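Local atomic coordinates of protein SAWADEE HOMEODOMAIN HOMOLOG 1 (PDB entry 4IUP), a protein that takes part in RNA-directed DNA methylation in Arabidopsis, associating with RNA polymerase IV and reading methylated lysine 9 of histone H3 through its SAWADEE domain. Residues A[7-12]-A[53-58]; A[17-22]-A[35-40]. The protein carries 2 engineered substitutions. All coordinates share one frame; numbering follows the deposited sequence.

Contact 1: A[7-12]-A[53-58]; sequences EAKSAR and KTSVRE. With CVM (cymal-4), chain E.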
ATOM      1  N   GLU A   7      -5.372   0.949   7.044  1.00  8.15           N
ATOM      2  CA  GLU A   7      -5.818   1.027   5.660  1.00  6.29           C
ATOM      3  C   GLU A   7      -6.599  -0.241   5.355  1.00  7.16           C
ATOM      4  O   GLU A   7      -6.378  -1.289   5.989  1.00  6.29           O
ATOM      5  CB  GLU A   7      -4.643   1.223   4.682  1.00  6.09           C
ATOM      6  CG  GLU A   7      -3.510   0.158   4.756  1.00  6.12           C
ATOM      7  CD  GLU A   7      -2.220   0.602   4.056  1.00 11.01           C
ATOM      8  OE1 GLU A   7      -1.965   1.821   3.984  1.00  9.48           O
ATOM      9  OE2 GLU A   7      -1.441  -0.268   3.593  1.00  8.34           O
ATOM     10  N   ALA A   8      -7.531  -0.139   4.411  1.00  5.94           N
ATOM     11  CA  ALA A   8      -8.386  -1.266   4.059  1.00  5.86           C
ATOM     12  C   ALA A   8      -8.414  -1.493   2.557  1.00  8.27           C
ATOM     13  O   ALA A   8      -8.400  -0.536   1.772  1.00  6.07           O
ATOM     14  CB  ALA A   8      -9.807  -1.047   4.597  1.00  7.80           C
ATOM     15  N   LYS A   9      -8.507  -2.735   2.150  1.00 10.75           N
ATOM     16  CA  LYS A   9      -8.492  -3.058   0.753  1.00  5.92           C
ATOM     17  C   LYS A   9      -9.891  -3.253   0.206  1.00 11.79           C
ATOM     18  O   LYS A   9     -10.615  -4.111   0.631  1.00 11.70           O
ATOM     19  CB  LYS A   9      -7.682  -4.294   0.533  1.00  7.48           C
ATOM     20  CG  LYS A   9      -7.572  -4.744  -0.853  1.00 16.39           C
ATOM     21  CD  LYS A   9      -6.622  -5.855  -0.762  1.00 29.90           C
ATOM     22  CE  LYS A   9      -6.926  -6.868  -1.631  1.00 35.32           C
ATOM     23  NZ  LYS A   9      -6.393  -6.346  -2.866  1.00 45.49           N
ATOM     24  N   SER A  10     -10.234  -2.442  -0.750  1.00  8.30           N
ATOM     25  CA  SER A  10     -11.575  -2.457  -1.306  1.00 12.47           C
ATOM     26  C   SER A  10     -11.763  -3.698  -2.182  1.00 12.87           C
ATOM     27  O   SER A  10     -10.913  -4.015  -3.010  1.00 13.41           O
ATOM     28  CB  SER A  10     -11.813  -1.179  -2.108  1.00 11.87           C
ATOM     29  OG  SER A  10     -13.052  -1.239  -2.788  1.00 15.43           O
ATOM     30  N   ALA A  11     -12.868  -4.409  -1.980  1.00 13.47           N
ATOM     31  CA  ALA A  11     -13.196  -5.559  -2.822  1.00 17.51           C
ATOM     32  C   ALA A  11     -13.719  -5.113  -4.192  1.00 18.85           C
ATOM     33  O   ALA A  11     -13.960  -5.947  -5.072  1.00 25.17           O
ATOM     34  CB  ALA A  11     -14.199  -6.466  -2.127  1.00 15.83           C
ATOM     35  N   ARG A  12     -13.885  -3.801  -4.362  1.00 14.09           N
ATOM     36  CA  ARG A  12     -14.343  -3.216  -5.628  1.00 18.55           C
ATOM     37  C   ARG A  12     -13.207  -3.161  -6.651  1.00 18.07           C
ATOM     38  O   ARG A  12     -13.385  -3.559  -7.801  1.00 16.67           O
ATOM     39  CB  ARG A  12     -14.893  -1.794  -5.427  1.00 16.35           C
ATOM     40  CG  ARG A  12     -15.855  -1.587  -4.251  1.00 30.50           C
ATOM     41  CD  ARG A  12     -17.319  -1.822  -4.615  1.00 45.02           C
ATOM     42  NE  ARG A  12     -17.987  -0.763  -5.398  1.00 54.78           N
ATOM     43  CZ  ARG A  12     -17.622   0.519  -5.500  1.00 56.08           C
ATOM     44  NH1 ARG A  12     -16.554   0.997  -4.869  1.00 56.31           N
ATOM     45  NH2 ARG A  12     -18.345   1.339  -6.253  1.00 54.99           N
ATOM     46  N   LYS A  53      -9.402 -10.320   8.055  1.00 17.00           N
ATOM     47  CA  LYS A  53      -8.150 -11.068   7.888  1.00 20.35           C
ATOM     48  C   LYS A  53      -7.299 -10.621   6.695  1.00 18.42           C
ATOM     49  O   LYS A  53      -6.092 -10.445   6.830  1.00 25.98           O
ATOM     50  CB  LYS A  53      -8.424 -12.576   7.811  1.00 32.10           C
ATOM     51  CG  LYS A  53      -7.158 -13.423   7.709  1.00 46.53           C
ATOM     52  CD  LYS A  53      -7.455 -14.926   7.633  1.00 61.18           C
ATOM     53  CE  LYS A  53      -8.139 -15.330   6.328  1.00 66.01           C
ATOM     54  NZ  LYS A  53      -7.194 -15.396   5.174  1.00 64.94           N
ATOM     55  N   THR A  54      -7.927 -10.427   5.540  1.00 12.99           N
ATOM     56  CA  THR A  54      -7.187 -10.172   4.302  1.00 17.68           C
ATOM     57  C   THR A  54      -7.081  -8.693   3.932  1.00 17.83           C
ATOM     58  O   THR A  54      -6.171  -8.293   3.197  1.00 16.52           O
ATOM     59  CB  THR A  54      -7.830 -10.892   3.093  1.00 16.14           C
ATOM     60  OG1 THR A  54      -9.141 -10.363   2.868  1.00 12.95           O
ATOM     61  CG2 THR A  54      -7.923 -12.395   3.324  1.00 21.16           C
ATOM     62  N   SER A  55      -8.012  -7.884   4.426  1.00  8.46           N
ATOM     63  CA  SER A  55      -8.235  -6.569   3.829  1.00  5.53           C
ATOM     64  C   SER A  55      -8.245  -5.385   4.802  1.00  7.99           C
ATOM     65  O   SER A  55      -8.709  -4.302   4.450  1.00 11.29           O
ATOM     66  CB  SER A  55      -9.513  -6.604   2.982  1.00  7.29           C
ATOM     67  OG  SER A  55      -9.418  -7.606   1.976  1.00 10.10           O
ATOM     68  N   VAL A  56      -7.743  -5.599   6.019  1.00  6.52           N
ATOM     69  CA  VAL A  56      -7.487  -4.515   6.979  1.00  5.52           C
ATOM     70  C   VAL A  56      -6.095  -4.726   7.565  1.00  9.23           C
ATOM     71  O   VAL A  56      -5.775  -5.821   8.029  1.00 10.11           O
ATOM     72  CB  VAL A  56      -8.514  -4.475   8.146  1.00  8.83           C
ATOM     73  CG1 VAL A  56      -8.202  -3.325   9.110  1.00  9.73           C
ATOM     74  CG2 VAL A  56      -9.939  -4.338   7.628  1.00  7.97           C
ATOM     75  N   ARG A  57      -5.267  -3.685   7.542  1.00  6.87           N
ATOM     76  CA  ARG A  57      -3.926  -3.771   8.117  1.00  6.98           C
ATOM     77  C   ARG A  57      -3.471  -2.412   8.615  1.00  6.45           C
ATOM     78  O   ARG A  57      -4.071  -1.387   8.283  1.00  7.60           O
ATOM     79  CB  ARG A  57      -2.912  -4.328   7.102  1.00  9.09           C
ATOM     80  CG  ARG A  57      -2.662  -3.412   5.902  1.00  8.83           C
ATOM     81  CD  ARG A  57      -1.834  -4.097   4.821  1.00 10.88           C
ATOM     82  NE  ARG A  57      -1.520  -3.161   3.742  1.00  7.46           N
ATOM     83  CZ  ARG A  57      -1.059  -3.504   2.545  1.00  9.57           C
ATOM     84  NH1 ARG A  57      -0.838  -4.782   2.246  1.00  7.84           N
ATOM     85  NH2 ARG A  57      -0.814  -2.560   1.641  1.00  7.91           N
ATOM     86  N   GLU A  58      -2.403  -2.410   9.405  1.00  6.49           N
ATOM     87  CA  GLU A  58      -1.791  -1.162   9.845  1.00  9.15           C
ATOM     88  C   GLU A  58      -1.340  -0.378   8.614  1.00  7.61           C
ATOM     89  O   GLU A  58      -0.853  -0.959   7.643  1.00  8.58           O
ATOM     90  CB  GLU A  58      -0.611  -1.442  10.777  1.00 14.90           C
ATOM     91  CG  GLU A  58      -0.064  -0.212  11.491  1.00 22.93           C
ATOM     92  CD  GLU A  58       1.021  -0.549  12.506  1.00 30.27           C
ATOM     93  OE1 GLU A  58       1.665   0.399  13.011  1.00 29.15           O
ATOM     94  OE2 GLU A  58       1.234  -1.752  12.796  1.00 24.93           O
TER
HETATM   95  C1  CVM E 303      -6.883  -5.922  12.878  1.00 46.48           C
HETATM   96  C2  CVM E 303      -8.077  -5.129  12.359  1.00 37.54           C
HETATM   97  C3  CVM E 303      -8.456  -4.021  13.336  1.00 33.09           C
HETATM   98  C4  CVM E 303      -9.962  -4.044  13.615  1.00 34.88           C
HETATM   99  C6  CVM E 303     -10.460  -2.853  14.456  1.00 34.35           C
HETATM  100  C7  CVM E 303     -11.069  -3.366  15.773  1.00 34.57           C
HETATM  101  C8  CVM E 303     -11.273  -2.248  16.818  1.00 28.42           C
HETATM  102  C9  CVM E 303     -11.215  -0.837  16.208  1.00 22.46           C
HETATM  103  C10 CVM E 303      -9.904  -0.581  15.443  1.00 25.16           C
HETATM  104  C11 CVM E 303      -9.345  -1.836  14.754  1.00 26.09           C
HETATM  105  O12 CVM E 303      -5.699  -5.435  12.228  1.00 49.68           O
HETATM  106  C13 CVM E 303      -5.046  -6.423  11.386  1.00 58.36           C
HETATM  107  O14 CVM E 303      -5.624  -7.767  11.423  1.00 63.05           O
HETATM  108  C15 CVM E 303      -5.004  -8.666  10.452  1.00 64.74           C
HETATM  109  C16 CVM E 303      -3.472  -8.760  10.614  1.00 61.13           C
HETATM  110  C17 CVM E 303      -2.767  -7.414  10.876  1.00 62.54           C
HETATM  111  C18 CVM E 303      -3.571  -6.488  11.804  1.00 60.69           C
HETATM  112  C19 CVM E 303      -5.604 -10.080  10.565  1.00 70.26           C
HETATM  113  O20 CVM E 303      -6.066 -10.320  11.899  1.00 72.19           O
HETATM  114  O21 CVM E 303      -1.475  -7.653  11.453  1.00 62.83           O
HETATM  115  O22 CVM E 303      -3.011  -5.171  11.779  1.00 59.69           O
HETATM  116  O23 CVM E 303      -2.921  -9.306   9.409  1.00 58.99           O
HETATM  117  O   HOH W   1     -11.212  -6.686   0.183  1.00 13.91           O
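Glu7 and Arg57 face each other twice, through their backbones and through their side chains. Glu7 N gives its proton to Arg57 O at 2.9 Å, and Arg57 N returns one to Glu7 O at 3.1 Å, both bonds nearly straight. Each CG stands between its backbone N and carbonyl carbon (chi1 56° and 66°), and the side chains cross obliquely. The guanidinium grips one carboxylate oxygen side-on: Arg57 NE reaches the anti lone pair of Glu7 OE2 at 2.9 Å and NH2 the same oxygen at 3.1 Å. That oxygen lies in the guanidinium plane, although the carboxylate is turned 42° from it. Ser60 OG also bonds the buried Glu7 OE2, while Asp91 takes Arg57 NH2 and Trp16 receives the cation in a cation-pi contact. The bridges form an antiparallel ladder between strands 6-9 and 56-62 in the SAWADEE domain's tudor-like, SH3-clan fold. On the other face Ala8 and Val56 make a non-hydrogen-bonded pair; a mere methyl suits Ala8, whose CB already lies 3.4 Å from Ser55 O. Where the ladder meets the weakly bonded helical turn around Thr54, Lys9 N donates to Ser55 O at 2.8 Å. A water joins Lys9 O to Ser55 OG; Lys9 NZ turns away to Tyr14 O.

Contact 2: A[17-22]-A[35-40]; sequences YDVSSF and VRVRFS. With CVM (cymal-4), chain E.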
ATOM      1  N   TYR A  17      -7.150   1.843   0.866  1.00  4.44           N
ATOM      2  CA  TYR A  17      -7.625   3.181   1.242  1.00  6.75           C
ATOM      3  C   TYR A  17      -7.489   3.401   2.750  1.00  7.26           C
ATOM      4  O   TYR A  17      -7.714   2.478   3.538  1.00  7.32           O
ATOM      5  CB  TYR A  17      -9.084   3.364   0.805  1.00  7.45           C
ATOM      6  CG  TYR A  17      -9.270   3.293  -0.698  1.00  7.47           C
ATOM      7  CD1 TYR A  17      -9.520   2.073  -1.337  1.00  9.05           C
ATOM      8  CD2 TYR A  17      -9.187   4.442  -1.478  1.00 10.55           C
ATOM      9  CE1 TYR A  17      -9.682   2.005  -2.734  1.00 10.14           C
ATOM     10  CE2 TYR A  17      -9.342   4.388  -2.876  1.00 11.31           C
ATOM     11  CZ  TYR A  17      -9.590   3.167  -3.490  1.00 13.37           C
ATOM     12  OH  TYR A  17      -9.748   3.113  -4.863  1.00 10.14           O
ATOM     13  N   ASP A  18      -7.130   4.619   3.152  1.00  8.56           N
ATOM     14  CA  ASP A  18      -7.040   4.955   4.574  1.00  7.02           C
ATOM     15  C   ASP A  18      -8.406   4.875   5.257  1.00  7.16           C
ATOM     16  O   ASP A  18      -9.398   5.391   4.739  1.00 10.49           O
ATOM     17  CB  ASP A  18      -6.447   6.350   4.770  1.00 11.53           C
ATOM     18  CG  ASP A  18      -4.972   6.414   4.441  1.00 18.15           C
ATOM     19  OD1 ASP A  18      -4.321   5.354   4.365  1.00 14.33           O
ATOM     20  OD2 ASP A  18      -4.455   7.541   4.266  1.00 21.19           O
ATOM     21  N   VAL A  19      -8.440   4.227   6.421  1.00 10.58           N
ATOM     22  CA  VAL A  19      -9.662   4.083   7.209  1.00  6.75           C
ATOM     23  C   VAL A  19      -9.759   5.237   8.201  1.00  9.37           C
ATOM     24  O   VAL A  19      -8.822   5.488   8.960  1.00 11.46           O
ATOM     25  CB  VAL A  19      -9.687   2.747   7.981  1.00  7.51           C
ATOM     26  CG1 VAL A  19     -10.931   2.659   8.877  1.00 11.33           C
ATOM     27  CG2 VAL A  19      -9.638   1.567   7.011  1.00 10.59           C
ATOM     28  N   SER A  20     -10.890   5.938   8.179  1.00  8.74           N
ATOM     29  CA  SER A  20     -11.165   7.003   9.142  1.00 13.58           C
ATOM     30  C   SER A  20     -11.726   6.419  10.449  1.00 12.63           C
ATOM     31  O   SER A  20     -11.337   6.829  11.551  1.00 15.06           O
ATOM     32  CB  SER A  20     -12.135   8.023   8.533  1.00 13.39           C
ATOM     33  OG  SER A  20     -12.509   8.997   9.489  1.00 24.91           O
ATOM     34  N   SER A  21     -12.638   5.461  10.318  1.00  9.48           N
ATOM     35  CA  SER A  21     -13.191   4.763  11.471  1.00  9.68           C
ATOM     36  C   SER A  21     -13.870   3.455  11.076  1.00 10.42           C
ATOM     37  O   SER A  21     -14.125   3.198   9.892  1.00  8.96           O
ATOM     38  CB  SER A  21     -14.175   5.662  12.231  1.00 12.92           C
ATOM     39  OG  SER A  21     -15.304   5.982  11.437  1.00 16.05           O
ATOM     40  N   PHE A  22     -14.157   2.645  12.092  1.00  9.32           N
ATOM     41  CA  PHE A  22     -14.845   1.370  11.945  1.00  8.21           C
ATOM     42  C   PHE A  22     -16.232   1.501  12.563  1.00 10.38           C
ATOM     43  O   PHE A  22     -16.375   1.982  13.691  1.00  8.92           O
ATOM     44  CB  PHE A  22     -14.044   0.268  12.646  1.00  9.06           C
ATOM     45  CG  PHE A  22     -12.652   0.076  12.091  1.00 11.92           C
ATOM     46  CD1 PHE A  22     -11.598   0.887  12.513  1.00 12.76           C
ATOM     47  CD2 PHE A  22     -12.392  -0.928  11.158  1.00  8.62           C
ATOM     48  CE1 PHE A  22     -10.306   0.707  12.007  1.00 14.28           C
ATOM     49  CE2 PHE A  22     -11.100  -1.118  10.649  1.00 12.34           C
ATOM     50  CZ  PHE A  22     -10.058  -0.297  11.071  1.00 10.14           C
ATOM     51  N   VAL A  35     -15.633  -6.164   8.615  1.00  5.78           N
ATOM     52  CA  VAL A  35     -15.949  -4.918   9.311  1.00  6.81           C
ATOM     53  C   VAL A  35     -16.427  -3.875   8.304  1.00  6.80           C
ATOM     54  O   VAL A  35     -16.000  -3.883   7.148  1.00 10.20           O
ATOM     55  CB  VAL A  35     -14.755  -4.351  10.132  1.00 12.61           C
ATOM     56  CG1 VAL A  35     -14.562  -5.139  11.412  1.00 19.20           C
ATOM     57  CG2 VAL A  35     -13.450  -4.323   9.305  1.00 10.21           C
ATOM     58  N   ARG A  36     -17.319  -2.997   8.742  1.00  5.98           N
ATOM     59  CA  ARG A  36     -17.764  -1.889   7.905  1.00  6.56           C
ATOM     60  C   ARG A  36     -16.900  -0.674   8.197  1.00 11.87           C
ATOM     61  O   ARG A  36     -16.836  -0.207   9.341  1.00 12.31           O
ATOM     62  CB  ARG A  36     -19.244  -1.587   8.138  1.00  9.63           C
ATOM     63  CG  ARG A  36     -19.815  -0.511   7.215  1.00 14.11           C
ATOM     64  CD  ARG A  36     -21.245  -0.838   6.839  1.00 22.84           C
ATOM     65  NE  ARG A  36     -21.874   0.179   5.997  1.00 24.52           N
ATOM     66  CZ  ARG A  36     -21.911   0.152   4.664  1.00 26.64           C
ATOM     67  NH1 ARG A  36     -21.329  -0.831   3.982  1.00 23.12           N
ATOM     68  NH2 ARG A  36     -22.534   1.123   4.006  1.00 23.62           N
ATOM     69  N   VAL A  37     -16.217  -0.170   7.170  1.00  9.85           N
ATOM     70  CA  VAL A  37     -15.279   0.933   7.371  1.00  6.22           C
ATOM     71  C   VAL A  37     -15.755   2.222   6.729  1.00 13.64           C
ATOM     72  O   VAL A  37     -16.426   2.208   5.696  1.00 12.07           O
ATOM     73  CB  VAL A  37     -13.841   0.601   6.877  1.00 11.12           C
ATOM     74  CG1 VAL A  37     -13.220  -0.509   7.727  1.00 14.35           C
ATOM     75  CG2 VAL A  37     -13.833   0.223   5.403  1.00 12.06           C
ATOM     76  N   ARG A  38     -15.406   3.335   7.361  1.00 10.12           N
ATOM     77  CA  ARG A  38     -15.601   4.648   6.774  1.00 12.37           C
ATOM     78  C   ARG A  38     -14.231   5.141   6.345  1.00 14.55           C
ATOM     79  O   ARG A  38     -13.286   5.112   7.132  1.00 12.24           O
ATOM     80  CB  ARG A  38     -16.235   5.605   7.785  1.00 18.08           C
ATOM     81  CG  ARG A  38     -16.429   7.026   7.254  1.00 26.19           C
ATOM     82  CD  ARG A  38     -17.573   7.721   7.966  1.00 30.68           C
ATOM     83  NE  ARG A  38     -18.860   7.152   7.580  1.00 32.26           N
ATOM     84  CZ  ARG A  38     -19.959   7.198   8.327  1.00 33.11           C
ATOM     85  NH1 ARG A  38     -19.940   7.784   9.521  1.00 34.07           N
ATOM     86  NH2 ARG A  38     -21.079   6.649   7.881  1.00 27.92           N
ATOM     87  N   PHE A  39     -14.119   5.566   5.091  1.00 16.81           N
ATOM     88  CA  PHE A  39     -12.822   5.951   4.536  1.00 24.78           C
ATOM     89  C   PHE A  39     -12.469   7.405   4.821  1.00 26.25           C
ATOM     90  O   PHE A  39     -13.359   8.245   4.986  1.00 30.40           O
ATOM     91  CB  PHE A  39     -12.777   5.664   3.033  1.00 16.75           C
ATOM     92  CG  PHE A  39     -12.915   4.209   2.696  1.00 18.72           C
ATOM     93  CD1 PHE A  39     -11.890   3.313   2.990  1.00 14.62           C
ATOM     94  CD2 PHE A  39     -14.075   3.730   2.099  1.00 23.57           C
ATOM     95  CE1 PHE A  39     -12.007   1.965   2.684  1.00 16.71           C
ATOM     96  CE2 PHE A  39     -14.207   2.381   1.785  1.00 27.81           C
ATOM     97  CZ  PHE A  39     -13.166   1.493   2.075  1.00 24.94           C
ATOM     98  N   SER A  40     -11.168   7.684   4.904  1.00 18.53           N
ATOM     99  CA  SER A  40     -10.663   9.040   5.110  1.00 32.07           C
ATOM    100  C   SER A  40     -11.068   9.962   3.965  1.00 31.85           C
ATOM    101  O   SER A  40     -11.131   9.527   2.816  1.00 32.17           O
ATOM    102  CB  SER A  40      -9.140   9.030   5.238  1.00 29.14           C
ATOM    103  OG  SER A  40      -8.739   8.367   6.422  1.00 34.76           O
TER
HETATM  104  C1  CVM E 303      -6.883  -5.922  12.878  1.00 46.48           C
HETATM  105  C2  CVM E 303      -8.077  -5.129  12.359  1.00 37.54           C
HETATM  106  C3  CVM E 303      -8.456  -4.021  13.336  1.00 33.09           C
HETATM  107  C4  CVM E 303      -9.962  -4.044  13.615  1.00 34.88           C
HETATM  108  C6  CVM E 303     -10.460  -2.853  14.456  1.00 34.35           C
HETATM  109  C7  CVM E 303     -11.069  -3.366  15.773  1.00 34.57           C
HETATM  110  C8  CVM E 303     -11.273  -2.248  16.818  1.00 28.42           C
HETATM  111  C9  CVM E 303     -11.215  -0.837  16.208  1.00 22.46           C
HETATM  112  C10 CVM E 303      -9.904  -0.581  15.443  1.00 25.16           C
HETATM  113  C11 CVM E 303      -9.345  -1.836  14.754  1.00 26.09           C
HETATM  114  O12 CVM E 303      -5.699  -5.435  12.228  1.00 49.68           O
HETATM  115  C13 CVM E 303      -5.046  -6.423  11.386  1.00 58.36           C
HETATM  116  O14 CVM E 303      -5.624  -7.767  11.423  1.00 63.05           O
HETATM  117  C15 CVM E 303      -5.004  -8.666  10.452  1.00 64.74           C
HETATM  118  C16 CVM E 303      -3.472  -8.760  10.614  1.00 61.13           C
HETATM  119  C17 CVM E 303      -2.767  -7.414  10.876  1.00 62.54           C
HETATM  120  C18 CVM E 303      -3.571  -6.488  11.804  1.00 60.69           C
HETATM  121  C19 CVM E 303      -5.604 -10.080  10.565  1.00 70.26           C
HETATM  122  O20 CVM E 303      -6.066 -10.320  11.899  1.00 72.19           O
HETATM  123  O21 CVM E 303      -1.475  -7.653  11.453  1.00 62.83           O
HETATM  124  O22 CVM E 303      -3.011  -5.171  11.779  1.00 59.69           O
HETATM  125  O23 CVM E 303      -2.921  -9.306   9.409  1.00 58.99           O
HETATM  126  O   HOH W   2      -5.591   9.700   5.928  1.00 30.42           O
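Phe22 and Val37 form the apolar centre, lying side by side and pointing the same way. Val37 CG1, anti to the carbonyl carbon (chi1 -66°), is the methyl that meets the ring, 3.6 Å from Phe22 CD2. Val35 CG2 comes to the ring's edge, and Val19 CG1 covers one face near the rim. A flat ring suits this place because it offers a face to Val19 and an edge to Val35, and the branched valines fill in around it. The opposite face takes the detergent's cyclohexyl group, cymal-4 C6 lying over the ring centre. Toward the other end of the segments, the edge of Tyr17 meets the face of Phe39, centroids 5.8 Å apart and planes at 62°. Tyr17 CB lies 3.6 Å from Phe39 CD1, while the tyrosine hydroxyl bonds Asp13.

Outward, the register slips by one at a classic beta bulge. Arg38 O accepts from both Ser20 N at 2.7 Å and Ser21 N at 3.3 Å, and Arg38 N donates to Ser21 O at 2.8 Å. Short polar side chains fit where two residues face one: Ser20 CB lies 3.4 Å from Arg38 O, and Ser21 OG is beside Arg38 CB. At the edge Ser40 N binds Asp18 O from above the carbonyl plane. Arg38 NH2 forms a salt bridge with Asp47. The hairpin of strands 16-27 and 33-39 is flanked by strands 6-9 and 48-51, while Val56 of strand 56-62 touches Phe22 and Val35.

In the fold
Contacts 1 and 2 are successive parts of one antiparallel sheet, their centres about 10 Å apart, and the hairpin of contact 2 is nested within the chain loop closed by contact 1. Strands 6-9 and 16-27 join them: Ala8 N probably bonds Tyr17 O, and Ala8 CB packs on Val19 CG2. Contact 1, nearer the chain centre, has mostly buried residues and a carboxylate-guanidinium pair; contact 2 lies farther out, with an apolar cluster on one face and Ser21 and Arg38 on the other. Both touch cymal-4, contact 1 mainly at its sugar end and contact 2 at its cyclohexyl ring. The zinc-binding cysteines and histidine belong to neither.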